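Local coordinates for protein ORF59 (PDB 3HSL) that raises the processivity of the viral DNA polymerase as its accessory subunit in lytic replication, probably acting as a sliding clamp on the template, at residues Gln194-Val207 and Ser210-Pro222. Numbering follows the deposited sequence.
Sequences QTVTVSVSETLSIV and SLGGVSKIIDFKP
With CG of F220 held between its backbone N and carbonyl carbon (chi1 58°), the phenyl ring turns back against S205, while V207, its CG1 anti to the backbone N, brings CG2 onto the same ring. Two consecutive antiparallel β-hairpins, 195-201 with 206-211 and 206-211 with 214-222, share the middle strand in this DNA-clamp-family protein; helix 175-186 packs against K216 and I218. S205, centre of an inverse gamma turn, lays its CB over the F220 ring face, 3.9 Å from the centroid and 17° off the normal, a CH-pi contact. V207 CG2 approaches F220 CE2 obliquely at 3.5 Å, and V200 CG1 reaches CZ. On the face with D219, I206 CG1 packs on D219 CB and its CG2 on CG2 of I217. At the other end, V196 CG2 lies 3.9 Å from L211 CD1, L211 being the first residue of the type II' turn L211-V214 that leads into strand 214-219. Paired backbone bonds join V207 with I218, and T197 with S210. S205 O accepts from F220 N at 2.8 Å, the donor tilted 21° from the carbonyl plane, and also sits over one face of the F220 ring, offset toward the rim.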
# COMPACT_ATOMS: atom_id res chain seq x y z
N GLN A 194 0.21 19.66 -22.44
CA GLN A 194 -0.14 20.54 -23.53
C GLN A 194 -1.66 20.60 -23.57
O GLN A 194 -2.33 19.79 -22.92
CB GLN A 194 0.37 19.95 -24.84
CG GLN A 194 1.80 19.43 -24.79
CD GLN A 194 2.31 18.94 -26.13
OE1 GLN A 194 2.66 17.77 -26.28
NE2 GLN A 194 2.36 19.84 -27.11
N THR A 195 -2.21 21.55 -24.32
CA THR A 195 -3.65 21.61 -24.41
C THR A 195 -3.98 20.96 -25.77
O THR A 195 -3.32 21.25 -26.76
CB THR A 195 -4.21 23.06 -24.34
OG1 THR A 195 -4.25 23.66 -25.63
CG2 THR A 195 -3.44 23.93 -23.34
N VAL A 196 -4.98 20.09 -25.80
CA VAL A 196 -5.37 19.45 -27.05
C VAL A 196 -6.70 20.06 -27.42
O VAL A 196 -7.57 20.17 -26.56
CB VAL A 196 -5.67 17.97 -26.88
CG1 VAL A 196 -5.63 17.30 -28.25
CG2 VAL A 196 -4.66 17.31 -25.99
N THR A 197 -6.88 20.47 -28.67
CA THR A 197 -8.17 21.00 -29.03
C THR A 197 -8.86 19.82 -29.72
O THR A 197 -8.26 19.16 -30.55
CB THR A 197 -8.09 22.25 -29.91
OG1 THR A 197 -7.81 21.87 -31.25
CG2 THR A 197 -7.03 23.22 -29.41
N VAL A 198 -10.12 19.56 -29.35
CA VAL A 198 -10.93 18.48 -29.89
C VAL A 198 -12.10 19.19 -30.55
O VAL A 198 -12.77 19.98 -29.90
CB VAL A 198 -11.50 17.62 -28.75
CG1 VAL A 198 -12.14 16.34 -29.28
CG2 VAL A 198 -10.39 17.23 -27.76
N SER A 199 -12.37 18.95 -31.81
CA SER A 199 -13.49 19.65 -32.42
C SER A 199 -14.37 18.69 -33.19
O SER A 199 -13.96 17.58 -33.51
CB SER A 199 -13.03 20.80 -33.33
OG SER A 199 -12.27 20.32 -34.39
N VAL A 200 -15.60 19.12 -33.47
CA VAL A 200 -16.53 18.29 -34.17
C VAL A 200 -17.19 19.15 -35.21
O VAL A 200 -17.67 20.25 -34.91
CB VAL A 200 -17.62 17.72 -33.21
CG1 VAL A 200 -18.53 16.76 -33.94
CG2 VAL A 200 -16.99 16.97 -32.07
N SER A 201 -17.21 18.63 -36.42
CA SER A 201 -17.81 19.29 -37.56
C SER A 201 -19.15 18.66 -37.86
O SER A 201 -19.23 17.44 -38.01
CB SER A 201 -16.92 19.07 -38.76
OG SER A 201 -17.62 19.44 -39.92
N GLU A 202 -20.20 19.46 -37.97
CA GLU A 202 -21.48 18.89 -38.30
C GLU A 202 -21.55 18.67 -39.83
O GLU A 202 -22.11 17.67 -40.28
CB GLU A 202 -22.64 19.77 -37.82
CG GLU A 202 -23.99 19.18 -38.19
CD GLU A 202 -25.15 20.15 -38.02
OE1 GLU A 202 -26.17 19.93 -38.70
OE2 GLU A 202 -25.06 21.12 -37.22
N THR A 203 -20.97 19.60 -40.60
CA THR A 203 -20.96 19.50 -42.07
C THR A 203 -20.35 18.17 -42.51
O THR A 203 -20.99 17.37 -43.19
CB THR A 203 -20.17 20.66 -42.73
OG1 THR A 203 -20.77 21.91 -42.39
CG2 THR A 203 -20.14 20.52 -44.26
N LEU A 204 -19.10 17.96 -42.12
CA LEU A 204 -18.37 16.74 -42.42
C LEU A 204 -18.66 15.97 -41.16
O LEU A 204 -18.70 16.58 -40.10
CB LEU A 204 -16.88 17.06 -42.48
CG LEU A 204 -16.49 18.32 -43.28
CD1 LEU A 204 -15.00 18.64 -43.13
CD2 LEU A 204 -16.89 18.24 -44.78
N SER A 205 -18.88 14.67 -41.20
CA SER A 205 -19.10 14.04 -39.89
C SER A 205 -17.71 13.68 -39.37
O SER A 205 -17.32 12.50 -39.39
CB SER A 205 -20.04 12.86 -39.99
OG SER A 205 -21.29 13.29 -40.49
N ILE A 206 -16.99 14.70 -38.90
CA ILE A 206 -15.61 14.53 -38.46
C ILE A 206 -15.20 15.23 -37.16
O ILE A 206 -15.58 16.37 -36.90
CB ILE A 206 -14.64 15.05 -39.56
CG1 ILE A 206 -14.83 14.27 -40.86
CG2 ILE A 206 -13.20 14.94 -39.12
CD1 ILE A 206 -13.93 14.75 -41.94
N VAL A 207 -14.40 14.51 -36.37
CA VAL A 207 -13.86 14.99 -35.11
C VAL A 207 -12.37 15.01 -35.26
O VAL A 207 -11.78 14.01 -35.67
CB VAL A 207 -14.15 14.00 -34.01
CG1 VAL A 207 -13.44 14.41 -32.70
CG2 VAL A 207 -15.66 13.91 -33.83
N SER A 210 -6.26 17.98 -32.26
CA SER A 210 -5.18 18.88 -32.66
C SER A 210 -4.30 19.28 -31.51
O SER A 210 -4.76 19.78 -30.47
CB SER A 210 -5.75 20.14 -33.34
OG SER A 210 -4.72 21.04 -33.66
N LEU A 211 -3.00 19.08 -31.71
CA LEU A 211 -2.07 19.35 -30.65
C LEU A 211 -0.71 19.75 -31.23
O LEU A 211 -0.25 19.19 -32.23
CB LEU A 211 -1.97 18.06 -29.84
CG LEU A 211 -1.44 17.95 -28.43
CD1 LEU A 211 -1.53 16.48 -28.11
CD2 LEU A 211 -0.01 18.41 -28.32
N GLY A 212 -0.06 20.73 -30.60
CA GLY A 212 1.22 21.20 -31.10
C GLY A 212 0.91 21.55 -32.53
O GLY A 212 0.05 22.40 -32.79
N GLY A 213 1.60 20.89 -33.46
CA GLY A 213 1.37 21.12 -34.90
C GLY A 213 0.94 19.89 -35.68
O GLY A 213 1.18 19.81 -36.87
N VAL A 214 0.31 18.92 -35.01
CA VAL A 214 -0.15 17.68 -35.65
C VAL A 214 -1.61 17.40 -35.33
O VAL A 214 -2.09 17.77 -34.26
CB VAL A 214 0.70 16.45 -35.25
CG1 VAL A 214 2.08 16.49 -35.91
CG2 VAL A 214 0.80 16.30 -33.72
N SER A 215 -2.32 16.74 -36.24
CA SER A 215 -3.73 16.47 -36.01
C SER A 215 -4.14 15.05 -36.32
O SER A 215 -3.47 14.35 -37.10
CB SER A 215 -4.56 17.34 -36.95
OG SER A 215 -4.25 18.70 -36.80
N LYS A 216 -5.24 14.61 -35.72
CA LYS A 216 -5.75 13.31 -36.06
C LYS A 216 -7.20 13.53 -36.46
O LYS A 216 -7.98 14.13 -35.72
CB LYS A 216 -5.63 12.27 -34.96
CG LYS A 216 -5.83 10.88 -35.54
CD LYS A 216 -5.72 9.77 -34.53
CE LYS A 216 -5.50 8.40 -35.21
NZ LYS A 216 -6.53 7.96 -36.21
N ILE A 217 -7.54 13.02 -37.64
CA ILE A 217 -8.88 13.13 -38.20
C ILE A 217 -9.64 11.81 -38.10
O ILE A 217 -9.12 10.76 -38.48
CB ILE A 217 -8.81 13.47 -39.72
CG1 ILE A 217 -7.86 14.64 -40.02
CG2 ILE A 217 -10.19 13.69 -40.30
CD1 ILE A 217 -8.30 15.98 -39.46
N ILE A 218 -10.86 11.85 -37.59
CA ILE A 218 -11.70 10.66 -37.50
C ILE A 218 -13.10 10.98 -38.00
O ILE A 218 -13.72 11.95 -37.56
CB ILE A 218 -11.82 10.15 -36.05
CG1 ILE A 218 -10.45 9.79 -35.48
CG2 ILE A 218 -12.77 8.95 -36.00
CD1 ILE A 218 -10.47 9.37 -34.03
N ASP A 219 -13.62 10.18 -38.93
CA ASP A 219 -14.97 10.42 -39.40
C ASP A 219 -15.93 9.43 -38.73
O ASP A 219 -15.51 8.37 -38.27
CB ASP A 219 -15.08 10.42 -40.94
CG ASP A 219 -14.65 9.11 -41.57
OD1 ASP A 219 -14.05 8.27 -40.88
OD2 ASP A 219 -14.92 8.94 -42.78
N PHE A 220 -17.21 9.78 -38.68
CA PHE A 220 -18.21 8.92 -38.06
C PHE A 220 -19.55 8.94 -38.80
O PHE A 220 -19.84 9.87 -39.55
CB PHE A 220 -18.42 9.33 -36.58
CG PHE A 220 -18.84 10.76 -36.40
CD1 PHE A 220 -20.19 11.12 -36.46
CD2 PHE A 220 -17.90 11.75 -36.17
CE1 PHE A 220 -20.59 12.44 -36.29
CE2 PHE A 220 -18.28 13.06 -36.00
CZ PHE A 220 -19.63 13.41 -36.06
N LYS A 221 -20.36 7.91 -38.59
CA LYS A 221 -21.68 7.86 -39.22
C LYS A 221 -22.63 8.52 -38.21
O LYS A 221 -22.77 8.05 -37.07
CB LYS A 221 -22.11 6.43 -39.58
N PRO A 222 -23.28 9.62 -38.62
CA PRO A 222 -24.20 10.30 -37.72
C PRO A 222 -25.59 9.67 -37.75
O PRO A 222 -26.11 9.40 -38.84
CB PRO A 222 -24.24 11.72 -38.28
CG PRO A 222 -23.98 11.56 -39.75
CD PRO A 222 -23.19 10.29 -39.93